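Side-chain contact in 3-hydroxyisobutyrate dehydrogenase (Salmonella typhimurium, PDB 3G0O), which probably oxidises L-threonate to 2-dehydro-L-erythronate, using NAD(+) in preference to NADP(+) as the hydride acceptor: residues A[11-16]-A[56-61]. Numbering follows the deposited sequence.
Sequences GIVGLG and ASAREF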
loop_
_atom_site.group_PDB
_atom_site.type_symbol
_atom_site.label_atom_id
_atom_site.label_comp_id
_atom_site.label_asym_id
_atom_site.label_seq_id
_atom_site.Cartn_x
_atom_site.Cartn_y
_atom_site.Cartn_z
ATOM N N GLY A 11 2.993 33.343 -4.776
ATOM C CA GLY A 11 1.900 33.405 -3.825
ATOM C C GLY A 11 1.269 32.030 -3.668
ATOM O O GLY A 11 0.953 31.373 -4.663
ATOM N N ILE A 12 1.096 31.591 -2.423
ATOM C CA ILE A 12 0.486 30.292 -2.138
ATOM C C ILE A 12 -0.919 30.524 -1.607
ATOM O O ILE A 12 -1.086 31.125 -0.548
ATOM C CB ILE A 12 1.272 29.505 -1.065
ATOM C CG1 ILE A 12 2.749 29.406 -1.453
ATOM C CG2 ILE A 12 0.665 28.108 -0.899
ATOM C CD1 ILE A 12 2.998 28.703 -2.772
ATOM N N VAL A 13 -1.923 30.049 -2.342
ATOM C CA VAL A 13 -3.317 30.205 -1.937
ATOM C C VAL A 13 -3.822 28.860 -1.422
ATOM O O VAL A 13 -3.881 27.880 -2.167
ATOM C CB VAL A 13 -4.191 30.662 -3.115
ATOM C CG1 VAL A 13 -5.607 30.945 -2.635
ATOM C CG2 VAL A 13 -3.591 31.904 -3.753
ATOM N N GLY A 14 -4.190 28.826 -0.148
ATOM C CA GLY A 14 -4.644 27.587 0.458
ATOM C C GLY A 14 -3.506 27.122 1.341
ATOM O O GLY A 14 -2.564 26.484 0.870
ATOM N N LEU A 15 -3.581 27.458 2.625
ATOM C CA LEU A 15 -2.532 27.098 3.563
ATOM C C LEU A 15 -2.876 25.924 4.472
ATOM O O LEU A 15 -2.710 25.992 5.695
ATOM C CB LEU A 15 -2.148 28.324 4.397
ATOM C CG LEU A 15 -1.617 29.487 3.550
ATOM C CD1 LEU A 15 -1.394 30.709 4.432
ATOM C CD2 LEU A 15 -0.326 29.067 2.854
ATOM N N GLY A 16 -3.365 24.851 3.861
ATOM C CA GLY A 16 -3.679 23.653 4.615
ATOM C C GLY A 16 -2.351 22.964 4.863
ATOM O O GLY A 16 -1.304 23.599 4.756
ATOM N N ALA A 56 -6.392 37.070 3.989
ATOM C CA ALA A 56 -7.516 36.177 3.747
ATOM C C ALA A 56 -7.623 35.833 2.265
ATOM O O ALA A 56 -8.064 34.744 1.908
ATOM C CB ALA A 56 -8.811 36.819 4.234
ATOM N N SER A 57 -7.240 36.768 1.400
ATOM C CA SER A 57 -7.283 36.510 -0.035
ATOM C C SER A 57 -5.980 36.960 -0.674
ATOM O O SER A 57 -5.162 37.619 -0.035
ATOM C CB SER A 57 -8.449 37.239 -0.693
ATOM O OG SER A 57 -8.113 38.583 -0.967
ATOM N N ALA A 58 -5.798 36.605 -1.939
ATOM C CA ALA A 58 -4.587 36.949 -2.665
ATOM C C ALA A 58 -4.715 38.238 -3.475
ATOM O O ALA A 58 -3.789 38.603 -4.202
ATOM C CB ALA A 58 -4.198 35.791 -3.581
ATOM N N ARG A 59 -5.848 38.928 -3.350
ATOM C CA ARG A 59 -6.062 40.171 -4.094
ATOM C C ARG A 59 -4.995 41.221 -3.778
ATOM O O ARG A 59 -4.643 42.022 -4.637
ATOM C CB ARG A 59 -7.455 40.755 -3.799
ATOM C CG ARG A 59 -8.605 39.789 -4.060
ATOM C CD ARG A 59 -9.984 40.432 -3.892
ATOM N NE ARG A 59 -10.967 39.412 -3.539
ATOM C CZ ARG A 59 -11.106 38.911 -2.316
ATOM N NH1 ARG A 59 -10.338 39.354 -1.334
ATOM N NH2 ARG A 59 -11.976 37.938 -2.075
ATOM N N GLU A 60 -4.469 41.201 -2.556
ATOM C CA GLU A 60 -3.457 42.171 -2.144
ATOM C C GLU A 60 -2.112 42.012 -2.868
ATOM O O GLU A 60 -1.388 42.992 -3.054
ATOM C CB GLU A 60 -3.211 42.075 -0.629
ATOM C CG GLU A 60 -4.389 41.535 0.207
ATOM C CD GLU A 60 -5.474 42.555 0.489
ATOM O OE1 GLU A 60 -5.905 43.254 -0.455
ATOM O OE2 GLU A 60 -5.911 42.652 1.661
ATOM N N PHE A 61 -1.772 40.791 -3.275
ATOM C CA PHE A 61 -0.488 40.567 -3.936
ATOM C C PHE A 61 -0.517 39.918 -5.319
ATOM O O PHE A 61 0.521 39.810 -5.969
ATOM C CB PHE A 61 0.423 39.754 -3.003
ATOM C CG PHE A 61 -0.156 38.428 -2.585
ATOM C CD1 PHE A 61 -0.201 37.357 -3.478
ATOM C CD2 PHE A 61 -0.672 38.254 -1.305
ATOM C CE1 PHE A 61 -0.754 36.128 -3.100
ATOM C CE2 PHE A 61 -1.226 37.032 -0.915
ATOM C CZ PHE A 61 -1.268 35.968 -1.814
#
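Phe61 brings CE1 of its ring to 3.9 Å from the CA of Gly11, which lies obliquely to the ring. Two residues further along the strand, Val13 meets Ala58, which precedes Phe61 by three, methyl to methyl, CG2 to CB, also at 3.9 Å. These two apolar touches, with no polar bond between the segments, join the first strand of the Rossmann-type domain to the loop that follows strand 53-55. They illustrate how side-chain size is shared out across such a join: the large ring falls opposite a glycine, whose bare CA lets it come close, and the small alanine opposite the branched valine.

Phe61 reaches the strand because its CG sits between the backbone N and the carbonyl carbon (chi1 58°), which also folds the ring back over its own loop. The CA of Ala58 stands 3.5 Å off the plane of the ring, displaced from its centre. The turn is tied by a backbone bond from Phe61 N to Ala58 O, 3.1 Å long, and this keeps the two contact residues of the loop together. With CG1 of Val13 anti to the backbone N (chi1 -175°), CG2 is the branch turned to the Ala58 methyl.

Neighbouring strands complete the setting: Trp34 meets the Phe61 ring, Ala36 touches both Ala58 and Phe61, and Leu68 packs on Val13 and Phe61. Beyond Val13 the chain enters a glycine-rich turn, Gly14 to Gly16, consistent with a dinucleotide-binding GxGxxG motif. All four touching residues are buried, so the contact probably contributes through close packing and exclusion of water, alongside the neighbouring strands, leaving the strand's backbone to bond within the sheet.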